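Local atomic coordinates of cysteine protease (Xylella fastidiosa, PDB entry 3OIS), a protein that is probably a papain-family cysteine peptidase that cleaves peptide bonds, and that also binds the nucleotide uridine-5'-diphosphate. Residues 29-34 with 119-124; 66-71 with 257-262; 72-77 with 148-153; 250-255 with 264-269. All coordinates share one frame; numbering follows the deposited sequence. Where two conformers were deposited one is given.

Contact 1: residues 29-34 with 119-124; sequences KKSGYG and NYDSGA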
# COMPACT_ATOMS: atom_id res chain seq x y z
N LYS A 29 -8.24 -10.95 -10.28
CA LYS A 29 -8.86 -9.66 -10.02
C LYS A 29 -7.86 -8.58 -9.62
O LYS A 29 -6.99 -8.78 -8.78
CB LYS A 29 -9.85 -9.80 -8.90
CG LYS A 29 -10.42 -8.42 -8.43
CD LYS A 29 -11.97 -8.27 -8.59
CE LYS A 29 -12.63 -7.32 -7.51
NZ LYS A 29 -12.97 -8.02 -6.21
N LYS A 30 -8.00 -7.44 -10.28
CA LYS A 30 -7.20 -6.28 -10.00
C LYS A 30 -8.05 -5.14 -9.41
O LYS A 30 -7.49 -4.31 -8.68
CB LYS A 30 -6.49 -5.81 -11.29
CG LYS A 30 -5.51 -6.86 -11.84
CD LYS A 30 -4.12 -6.72 -11.13
CE LYS A 30 -3.20 -7.90 -11.46
NZ LYS A 30 -1.85 -7.76 -10.80
N SER A 31 -9.35 -5.05 -9.80
CA SER A 31 -10.24 -3.94 -9.26
C SER A 31 -10.25 -4.03 -7.79
O SER A 31 -10.62 -5.08 -7.24
CB SER A 31 -11.70 -4.10 -9.78
OG SER A 31 -11.80 -3.36 -10.96
N GLY A 32 -9.84 -2.97 -7.07
CA GLY A 32 -9.80 -3.05 -5.63
C GLY A 32 -8.55 -3.63 -4.98
O GLY A 32 -8.35 -3.56 -3.76
N TYR A 33 -7.69 -4.26 -5.82
CA TYR A 33 -6.44 -4.91 -5.40
C TYR A 33 -5.27 -4.25 -6.14
O TYR A 33 -5.19 -3.02 -6.16
CB TYR A 33 -6.48 -6.41 -5.67
CG TYR A 33 -7.58 -7.11 -4.96
CD1 TYR A 33 -7.87 -6.82 -3.62
CD2 TYR A 33 -8.26 -8.21 -5.58
CE1 TYR A 33 -8.88 -7.47 -2.97
CE2 TYR A 33 -9.30 -8.89 -4.88
CZ TYR A 33 -9.59 -8.51 -3.61
OH TYR A 33 -10.63 -9.21 -2.95
N GLY A 34 -4.33 -5.04 -6.67
CA GLY A 34 -3.28 -4.41 -7.44
C GLY A 34 -1.83 -4.70 -7.08
O GLY A 34 -0.90 -4.08 -7.63
N ASN A 119 -1.88 1.57 -20.30
CA ASN A 119 -3.21 1.42 -20.88
C ASN A 119 -4.06 0.28 -20.29
O ASN A 119 -5.20 0.11 -20.72
CB ASN A 119 -3.07 1.16 -22.38
CG ASN A 119 -2.65 2.46 -23.18
OD1 ASN A 119 -2.77 3.60 -22.70
ND2 ASN A 119 -2.24 2.24 -24.45
N TYR A 120 -3.52 -0.49 -19.30
CA TYR A 120 -4.18 -1.65 -18.73
C TYR A 120 -4.16 -1.55 -17.18
O TYR A 120 -3.24 -0.90 -16.64
CB TYR A 120 -3.36 -2.85 -19.26
CG TYR A 120 -3.43 -2.86 -20.80
CD1 TYR A 120 -4.49 -3.51 -21.45
CD2 TYR A 120 -2.45 -2.20 -21.58
CE1 TYR A 120 -4.60 -3.51 -22.86
CE2 TYR A 120 -2.55 -2.18 -22.99
CZ TYR A 120 -3.64 -2.82 -23.61
OH TYR A 120 -3.76 -2.82 -24.97
N ASP A 121 -5.09 -2.20 -16.49
CA ASP A 121 -5.12 -2.11 -15.04
C ASP A 121 -4.25 -3.29 -14.55
O ASP A 121 -4.72 -4.32 -14.04
CB ASP A 121 -6.59 -2.23 -14.58
CG ASP A 121 -6.78 -1.80 -13.16
OD1 ASP A 121 -5.89 -1.16 -12.59
OD2 ASP A 121 -7.87 -2.14 -12.61
N SER A 122 -2.93 -3.14 -14.65
CA SER A 122 -2.06 -4.24 -14.43
C SER A 122 -1.72 -4.44 -12.98
O SER A 122 -1.14 -5.45 -12.62
CB SER A 122 -0.78 -4.02 -15.24
OG SER A 122 -0.17 -2.81 -14.77
N GLY A 123 -2.00 -3.43 -12.13
CA GLY A 123 -1.42 -3.46 -10.76
C GLY A 123 0.09 -3.11 -10.86
O GLY A 123 0.54 -2.61 -11.93
N ALA A 124 0.83 -3.29 -9.77
CA ALA A 124 2.20 -2.85 -9.68
C ALA A 124 2.93 -3.52 -8.50
O ALA A 124 2.28 -4.02 -7.53
CB ALA A 124 2.22 -1.26 -9.52
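The carboxylate of D121 turns its OD2 to K30, 4.1 Å from K30 CB, while its OD1 takes hydrogen bonds from outside, from Y108 OH and G76 N. A second flat group, the carbonyl of S122, is met from above: K30 NZ donates to S122 O at 3.0 Å, standing 40° out of the carbonyl plane. The Y33 ring points away from this meeting and is framed by its own loop, with S31 O over one face near the rim and K29 O at its edge, in plane. K30 carries most of the contact. Its chain bends at chi2 (-85°), which lays the alkyl part along the backbone opposite: CG lies 3.5 Å from D121 O, CE 3.4 Å from S122 O, and the ammonium group comes to rest over the same carbonyl. The lysine starts a type II beta turn, K30 to Y33, closed by Y33 N bonding to K30 O at 2.9 Å, with G32 at the third position where positive phi is normal. Just beyond, the chain enters the short strand 35-36, which runs parallel to strand 124-125. A124 N donates to G34 O at 2.9 Å with an N-H...O angle of 156°, and the A124 backbone also bonds to I36, so this first bond leads into the two-stranded parallel sheet. G123 CA also comes 3.2 Å from G34 O. Helix 126-135 follows directly and carries K131 of the UDP pocket, the K131 side chain being about 10 Å from that of A124.

Contact 2: residues 66-71 with 257-262; sequences PFQVYD and WGNNVG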
# COMPACT_ATOMS: atom_id res chain seq x y z
N PRO A 66 -4.62 11.32 11.44
CA PRO A 66 -5.93 11.91 11.43
C PRO A 66 -6.60 11.89 10.06
O PRO A 66 -7.85 11.86 10.01
CB PRO A 66 -5.68 13.37 11.88
CG PRO A 66 -4.25 13.40 12.41
CD PRO A 66 -3.57 12.35 11.55
N PHE A 67 -5.81 11.76 8.98
CA PHE A 67 -6.44 11.80 7.68
C PHE A 67 -7.19 10.50 7.39
O PHE A 67 -6.68 9.41 7.66
CB PHE A 67 -5.45 12.16 6.56
CG PHE A 67 -4.25 11.18 6.42
CD1 PHE A 67 -4.23 10.16 5.43
CD2 PHE A 67 -3.13 11.37 7.17
CE1 PHE A 67 -3.02 9.36 5.30
CE2 PHE A 67 -1.97 10.64 7.09
CZ PHE A 67 -1.91 9.55 6.17
N GLN A 68 -8.38 10.63 6.82
CA GLN A 68 -9.23 9.46 6.69
C GLN A 68 -8.67 8.55 5.60
O GLN A 68 -7.85 8.97 4.76
CB GLN A 68 -10.67 9.81 6.36
CG GLN A 68 -10.88 10.53 5.09
CD GLN A 68 -12.29 11.17 5.02
OE1 GLN A 68 -13.32 10.47 4.91
NE2 GLN A 68 -12.33 12.51 5.09
N VAL A 69 -9.17 7.33 5.62
CA VAL A 69 -8.83 6.38 4.52
C VAL A 69 -9.21 6.94 3.16
O VAL A 69 -10.18 7.75 3.03
CB VAL A 69 -9.42 4.97 4.73
CG1 VAL A 69 -8.88 4.30 6.00
CG2 VAL A 69 -10.95 5.06 4.71
N TYR A 70 -8.47 6.51 2.15
CA TYR A 70 -8.92 6.77 0.79
C TYR A 70 -9.77 5.65 0.28
O TYR A 70 -9.91 4.63 0.93
CB TYR A 70 -7.71 6.84 -0.17
CG TYR A 70 -6.42 7.52 0.33
CD1 TYR A 70 -6.44 8.81 0.95
CD2 TYR A 70 -5.19 6.85 0.28
CE1 TYR A 70 -5.29 9.43 1.36
CE2 TYR A 70 -4.01 7.47 0.73
CZ TYR A 70 -4.05 8.77 1.25
OH TYR A 70 -2.90 9.41 1.69
N ASP A 71 -10.34 5.85 -0.92
CA ASP A 71 -11.09 4.76 -1.53
C ASP A 71 -10.49 4.56 -2.92
O ASP A 71 -10.64 5.44 -3.79
CB ASP A 71 -12.57 5.12 -1.63
CG ASP A 71 -13.43 3.98 -2.13
OD1 ASP A 71 -12.91 2.98 -2.70
OD2 ASP A 71 -14.70 4.09 -1.99
N TRP A 257 -10.39 1.07 0.86
CA TRP A 257 -11.73 0.68 0.32
C TRP A 257 -12.79 1.61 0.92
O TRP A 257 -14.00 1.26 0.94
CB TRP A 257 -12.08 -0.79 0.65
CG TRP A 257 -11.14 -1.76 -0.08
CD1 TRP A 257 -10.28 -1.48 -1.15
CD2 TRP A 257 -10.86 -3.12 0.32
NE1 TRP A 257 -9.55 -2.64 -1.49
CE2 TRP A 257 -9.89 -3.63 -0.59
CE3 TRP A 257 -11.38 -3.96 1.31
CZ2 TRP A 257 -9.43 -4.96 -0.49
CZ3 TRP A 257 -10.94 -5.27 1.40
CH2 TRP A 257 -9.93 -5.75 0.54
N GLY A 258 -12.39 2.83 1.26
CA GLY A 258 -13.37 3.78 1.88
C GLY A 258 -13.63 3.56 3.36
O GLY A 258 -13.14 2.57 3.98
N ASN A 259 -14.41 4.50 3.96
CA ASN A 259 -14.62 4.43 5.42
C ASN A 259 -15.90 3.73 5.89
O ASN A 259 -16.22 3.75 7.13
CB ASN A 259 -14.46 5.83 6.07
CG ASN A 259 -15.61 6.79 5.75
OD1 ASN A 259 -15.63 7.95 6.25
ND2 ASN A 259 -16.59 6.34 4.99
N ASN A 260 -16.60 3.07 4.94
CA ASN A 260 -17.83 2.37 5.29
C ASN A 260 -17.60 0.87 5.37
O ASN A 260 -18.56 0.09 5.38
CB ASN A 260 -18.93 2.70 4.27
CG ASN A 260 -19.22 4.17 4.20
OD1 ASN A 260 -19.31 4.74 3.09
ND2 ASN A 260 -19.33 4.83 5.38
N VAL A 261 -16.33 0.47 5.38
CA VAL A 261 -16.01 -0.94 5.71
C VAL A 261 -15.02 -0.98 6.89
O VAL A 261 -14.36 0.01 7.16
CB VAL A 261 -15.41 -1.73 4.42
CG1 VAL A 261 -16.50 -1.77 3.34
CG2 VAL A 261 -14.05 -1.08 3.96
N GLY A 262 -14.90 -2.12 7.56
CA GLY A 262 -13.97 -2.28 8.72
C GLY A 262 -14.42 -1.26 9.79
O GLY A 262 -15.60 -1.03 9.95
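V69 pushes its CG2 methyl against the backbone of the 257-262 loop, 3.4 Å from G258 C and 3.8 Å from N259 CB. The rotamer does this: at chi1 -62° CG1 sits anti to the carbonyl carbon, and CG2 is left in the tight place between N and C, facing the loop. Q68 and N259 both have CG in that same place, and their amides come near each other. Q68 OE1 and N259 OD1 are 3.7 Å apart, with the amide planes 31° apart, two acceptor oxygens that merely approach. D71 instead swings CG anti to its own N (chi1 -174°). Its carboxylate carbon lies alongside the loop, D71 CG 3.7 Å from G258 N, and OD1 turns back to accept from G73 N. Beneath these side chains the backbones join once: G258 N donates to Y70 O at 3.1 Å, and D71 and W257 form a single bridge. Y70 and W257 leave in other directions. Y70 reaches Q88 of helix 78-93 with its hydroxyl and lies against R254 as a cation-pi partner; the W257 ring stacks on H237 and gives its NE1 hydrogen to G32 O. The contact thus fastens the stretch leading to helix 78-93 onto the loop after strand 250-254, where the run from N255 to G258 is the Asn-Ser-Trp-Gly signature of papain-like peptidases, found where their helical and barrel domains meet.

Contact 3: residues 72-77 with 148-153; sequences QGRIGS and DTPADP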
# COMPACT_ATOMS: atom_id res chain seq x y z
N GLN A 72 -9.79 3.43 -3.16
CA GLN A 72 -9.15 3.30 -4.48
C GLN A 72 -10.13 2.96 -5.55
O GLN A 72 -9.79 3.03 -6.72
CB GLN A 72 -8.08 2.23 -4.40
CG GLN A 72 -8.63 0.82 -4.30
CD GLN A 72 -7.46 -0.16 -4.31
OE1 GLN A 72 -7.12 -0.83 -5.37
NE2 GLN A 72 -6.90 -0.35 -3.17
N GLY A 73 -11.37 2.63 -5.17
CA GLY A 73 -12.40 2.25 -6.17
C GLY A 73 -12.00 1.07 -7.07
O GLY A 73 -11.46 0.03 -6.59
N ARG A 74 -12.36 1.18 -8.34
CA ARG A 74 -12.48 0.00 -9.18
C ARG A 74 -11.24 -0.27 -10.01
O ARG A 74 -11.35 -1.00 -11.03
CB ARG A 74 -13.66 0.26 -10.16
CG ARG A 74 -15.00 0.44 -9.43
CD ARG A 74 -16.08 0.90 -10.42
NE ARG A 74 -15.83 2.29 -10.70
CZ ARG A 74 -16.40 2.98 -11.71
NH1 ARG A 74 -17.29 2.35 -12.51
NH2 ARG A 74 -16.10 4.26 -11.87
N ILE A 75 -10.13 0.28 -9.61
CA ILE A 75 -8.86 -0.02 -10.29
C ILE A 75 -7.82 -0.67 -9.33
O ILE A 75 -8.02 -0.73 -8.10
CB ILE A 75 -8.32 1.29 -10.94
CG1 ILE A 75 -7.97 2.39 -9.87
CG2 ILE A 75 -9.19 1.69 -12.14
CD1 ILE A 75 -7.22 3.66 -10.56
N GLY A 76 -6.67 -1.07 -9.90
CA GLY A 76 -5.66 -1.89 -9.18
C GLY A 76 -4.53 -1.07 -8.58
O GLY A 76 -3.32 -1.37 -8.78
N SER A 77 -4.95 0.02 -7.89
CA SER A 77 -4.02 1.02 -7.48
C SER A 77 -3.62 0.88 -6.02
O SER A 77 -3.15 1.86 -5.42
CB SER A 77 -4.63 2.41 -7.80
OG SER A 77 -5.82 2.56 -7.04
N ASP A 148 -11.54 6.64 -10.82
CA ASP A 148 -11.40 5.16 -10.78
C ASP A 148 -12.13 4.46 -11.95
O ASP A 148 -12.47 3.32 -11.80
CB ASP A 148 -11.89 4.59 -9.44
CG ASP A 148 -13.42 4.44 -9.40
OD1 ASP A 148 -14.10 5.33 -9.99
OD2 ASP A 148 -13.93 3.53 -8.78
N THR A 149 -12.37 5.17 -13.08
CA THR A 149 -12.92 4.49 -14.27
C THR A 149 -12.14 3.20 -14.52
O THR A 149 -10.89 3.27 -14.65
CB THR A 149 -12.81 5.36 -15.52
OG1 THR A 149 -13.55 6.58 -15.33
CG2 THR A 149 -13.42 4.66 -16.69
N PRO A 150 -12.82 2.05 -14.56
CA PRO A 150 -12.08 0.78 -14.63
C PRO A 150 -11.76 0.37 -16.07
O PRO A 150 -12.27 1.01 -17.07
CB PRO A 150 -13.03 -0.25 -13.98
CG PRO A 150 -14.48 0.36 -14.31
CD PRO A 150 -14.26 1.87 -14.21
N ALA A 151 -10.95 -0.66 -16.20
CA ALA A 151 -10.76 -1.31 -17.50
C ALA A 151 -12.08 -1.76 -18.04
O ALA A 151 -12.95 -2.20 -17.31
CB ALA A 151 -9.78 -2.41 -17.41
N ASP A 152 -12.28 -1.59 -19.36
CA ASP A 152 -13.43 -2.19 -20.02
C ASP A 152 -13.46 -3.74 -19.90
O ASP A 152 -12.45 -4.44 -20.09
CB ASP A 152 -13.37 -1.80 -21.49
CG ASP A 152 -14.52 -2.40 -22.28
OD1 ASP A 152 -15.65 -1.92 -22.15
OD2 ASP A 152 -14.28 -3.40 -22.96
N PRO A 153 -14.60 -4.30 -19.48
CA PRO A 153 -14.58 -5.74 -19.18
C PRO A 153 -14.38 -6.59 -20.42
O PRO A 153 -13.70 -7.64 -20.36
CB PRO A 153 -15.96 -5.99 -18.48
CG PRO A 153 -16.75 -4.71 -18.61
CD PRO A 153 -15.80 -3.63 -18.96
O HOH W 1 -10.24 -1.91 -13.61
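R74 and D148 form a side-on salt bridge, with D148 OD2 close to most of the arginine's length. The R74 CB lies 3.6 Å from D148 OD2, its CG closer still, 3.3 Å from the same oxygen, and its CD 3.8 Å from it. A bend at chi3 (-74°) then brings NE round to donate to D148 OD2 at 3.0 Å, nearly straight at 172°. P150 CD lies over one face of the guanidinium, above its centre and 3.5 Å from CZ. NH1 touches the same proline carbon, and NH2 closes the pair on D148 OD1 at 2.9 Å. Both oxygens lie in the guanidinium plane, yet the arginine approaches from well above the carboxylate plane, the two planes being 48° apart. The backbone N of R74 also donates to OD2, at 2.9 Å, so one oxygen takes two bonds from a single residue. That N-H belongs to the type II' turn Q72 to I75, part of the Gln-Gly...Gly-Ser-Cys signature with which papain relatives enter their central helix, here 78-93. Further along, I75 CG2 packs 3.4 Å from T149 O, and I75 also touches L105 of helix 104-114. A water takes the A151 N-H and donates to R74 O.

Contact 4: residues 250-255 with 264-269; sequences HFRIRN and DGYFWM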
# COMPACT_ATOMS: atom_id res chain seq x y z
N HIS A 250 -3.05 -8.80 16.98
CA HIS A 250 -3.31 -8.31 15.56
C HIS A 250 -2.51 -7.03 15.30
O HIS A 250 -2.27 -6.26 16.22
CB HIS A 250 -4.77 -8.01 15.31
CG HIS A 250 -5.65 -9.21 15.16
ND1 HIS A 250 -5.87 -10.12 16.19
CD2 HIS A 250 -6.39 -9.64 14.11
CE1 HIS A 250 -6.70 -11.06 15.76
NE2 HIS A 250 -7.05 -10.77 14.51
N PHE A 251 -2.11 -6.83 14.04
CA PHE A 251 -1.58 -5.58 13.50
C PHE A 251 -2.72 -4.79 12.90
O PHE A 251 -3.70 -5.36 12.35
CB PHE A 251 -0.50 -5.84 12.41
CG PHE A 251 0.83 -6.28 12.96
CD1 PHE A 251 1.85 -5.37 13.12
CD2 PHE A 251 1.04 -7.58 13.27
CE1 PHE A 251 3.10 -5.71 13.60
CE2 PHE A 251 2.32 -8.00 13.81
CZ PHE A 251 3.35 -7.06 13.96
N ARG A 252 -2.64 -3.47 13.06
CA ARG A 252 -3.71 -2.58 12.54
C ARG A 252 -3.33 -2.13 11.15
O ARG A 252 -2.21 -1.63 10.91
CB ARG A 252 -3.77 -1.33 13.43
CG ARG A 252 -4.93 -0.38 13.14
CD ARG A 252 -6.18 -1.11 13.51
NE ARG A 252 -7.29 -0.14 13.56
CZ ARG A 252 -8.57 -0.48 13.79
NH1 ARG A 252 -8.96 -1.78 13.86
NH2 ARG A 252 -9.50 0.50 13.93
N ILE A 253 -4.26 -2.33 10.21
CA ILE A 253 -3.99 -1.96 8.79
C ILE A 253 -4.97 -0.89 8.30
O ILE A 253 -6.16 -0.97 8.54
CB ILE A 253 -3.89 -3.23 7.89
CG1 ILE A 253 -5.13 -4.01 7.94
CG2 ILE A 253 -2.70 -4.18 8.32
CD1 ILE A 253 -5.16 -5.06 6.79
N ARG A 254 -4.44 0.12 7.60
CA ARG A 254 -5.22 1.14 6.87
C ARG A 254 -5.53 0.57 5.55
O ARG A 254 -4.64 0.32 4.73
CB ARG A 254 -4.30 2.33 6.75
CG ARG A 254 -4.95 3.53 6.02
CD ARG A 254 -3.90 4.65 5.80
NE ARG A 254 -4.37 5.57 4.80
CZ ARG A 254 -5.20 6.62 5.01
NH1 ARG A 254 -5.64 6.92 6.26
NH2 ARG A 254 -5.59 7.39 3.99
N ASN A 255 -6.82 0.31 5.29
CA ASN A 255 -7.21 -0.21 3.95
C ASN A 255 -7.55 1.01 3.04
O ASN A 255 -7.48 2.17 3.52
CB ASN A 255 -8.33 -1.20 4.06
CG ASN A 255 -8.33 -2.23 2.91
OD1 ASN A 255 -7.68 -2.04 1.90
ND2 ASN A 255 -9.05 -3.33 3.11
N ASP A 264 -13.96 2.41 10.24
CA ASP A 264 -13.60 3.61 9.49
C ASP A 264 -12.55 3.32 8.45
O ASP A 264 -11.67 4.13 8.21
CB ASP A 264 -13.08 4.72 10.39
CG ASP A 264 -14.02 5.86 10.47
OD1 ASP A 264 -14.45 6.39 9.39
OD2 ASP A 264 -14.33 6.17 11.64
N GLY A 265 -12.65 2.15 7.86
CA GLY A 265 -11.68 1.83 6.79
C GLY A 265 -10.48 1.04 7.28
O GLY A 265 -9.62 0.64 6.45
N TYR A 266 -10.33 0.84 8.58
CA TYR A 266 -9.21 0.10 9.16
C TYR A 266 -9.60 -1.35 9.55
O TYR A 266 -10.80 -1.65 9.87
CB TYR A 266 -8.67 0.80 10.43
CG TYR A 266 -7.92 2.09 10.08
CD1 TYR A 266 -8.62 3.29 9.67
CD2 TYR A 266 -6.52 2.13 10.10
CE1 TYR A 266 -7.92 4.44 9.37
CE2 TYR A 266 -5.83 3.31 9.75
CZ TYR A 266 -6.53 4.43 9.35
OH TYR A 266 -5.83 5.54 9.00
N PHE A 267 -8.61 -2.24 9.56
CA PHE A 267 -8.82 -3.66 9.91
C PHE A 267 -7.72 -4.16 10.81
O PHE A 267 -6.69 -3.46 11.03
CB PHE A 267 -8.85 -4.50 8.61
CG PHE A 267 -10.00 -4.19 7.71
CD1 PHE A 267 -9.97 -3.13 6.76
CD2 PHE A 267 -11.14 -5.03 7.76
CE1 PHE A 267 -11.11 -2.91 5.87
CE2 PHE A 267 -12.25 -4.85 6.87
CZ PHE A 267 -12.25 -3.78 5.94
N TRP A 268 -7.91 -5.35 11.36
CA TRP A 268 -6.93 -6.03 12.19
C TRP A 268 -6.51 -7.30 11.51
O TRP A 268 -7.39 -8.11 11.09
CB TRP A 268 -7.57 -6.47 13.51
CG TRP A 268 -7.84 -5.36 14.57
CD1 TRP A 268 -9.08 -5.02 15.10
CD2 TRP A 268 -6.86 -4.60 15.32
NE1 TRP A 268 -8.93 -4.06 16.09
CE2 TRP A 268 -7.60 -3.76 16.22
CE3 TRP A 268 -5.46 -4.48 15.26
CZ2 TRP A 268 -6.97 -2.83 17.05
CZ3 TRP A 268 -4.84 -3.61 16.15
CH2 TRP A 268 -5.60 -2.77 17.00
N MET A 269 -5.19 -7.48 11.39
CA MET A 269 -4.60 -8.64 10.75
C MET A 269 -3.87 -9.49 11.83
O MET A 269 -3.02 -8.97 12.48
CB MET A 269 -3.54 -8.25 9.68
CG MET A 269 -2.93 -9.54 9.04
SD MET A 269 -1.81 -9.07 7.63
CE MET A 269 -3.05 -8.78 6.34
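R252 lies across W268 on one face of an antiparallel beta hairpin, strands 250-254 and 266-270, part of the barrel-like sheet of the papain fold. R252 CD sits 3.7 Å from the centroid of the W268 six-membered ring, almost on its normal, a CH-pi contact. Its CZ lies 4.4 Å from the centroid of the five-membered ring as a cation-pi pair. With CG anti to the backbone N (chi1 -173°) and a bend at chi2, the chain runs back over the neighbouring strand, where Y266 CB covers a guanidinium face. H250 sets its CD2 against W268 CB, its ring oblique to the five-membered ring of the indole. On the other face, I253 CG1 packs 3.8 Å from F267 CB, and I253 CD1 comes near M269 CE. Two pairs of backbone bonds hold this in register, F251 with M269 and I253 with F267; the straightest is I253 N to F267 O, 2.8 Å at 176°. Beyond the paired strands N255 N donates to G265 O.

Outside, E263 takes R252 NH1 in a salt bridge. The I253 face lies on F206 of strand 204-211, F251 leans on helix 191-199, and F267 meets W214 edge-to-face. R254 runs extended from CG to NE, and both its terminal nitrogens are engaged beyond the hairpin: NH2 donates to Q68 O and NH1 to F67 O. That same NH1 also donates to Y266 OH at 3.1 Å, with the hydroxyl oxygen at the guanidinium edge, close to its plane.

From the N terminus, residues 29-34 open contact 1, and 66-71 and 72-77 open contacts 2 and 3 in direct succession. Contact 1 closes first, at 119-124, so it crosses both others; contact 3 closes at 148-153, wholly within the long span of contact 2. Strand 250-254 then opens contact 4, residues 257-262 close contact 2, and 264-269 close the hairpin, so contacts 2 and 4 cross. Contact 4 follows contacts 1 and 3 in series. Contacts 1 and 3, centres about 7 Å apart, gather the N-terminal segment and the loops before helix 78-93 and after helices 104-114 and 126-135; contact 2 carries this cluster over to the sheet to which contact 4 belongs.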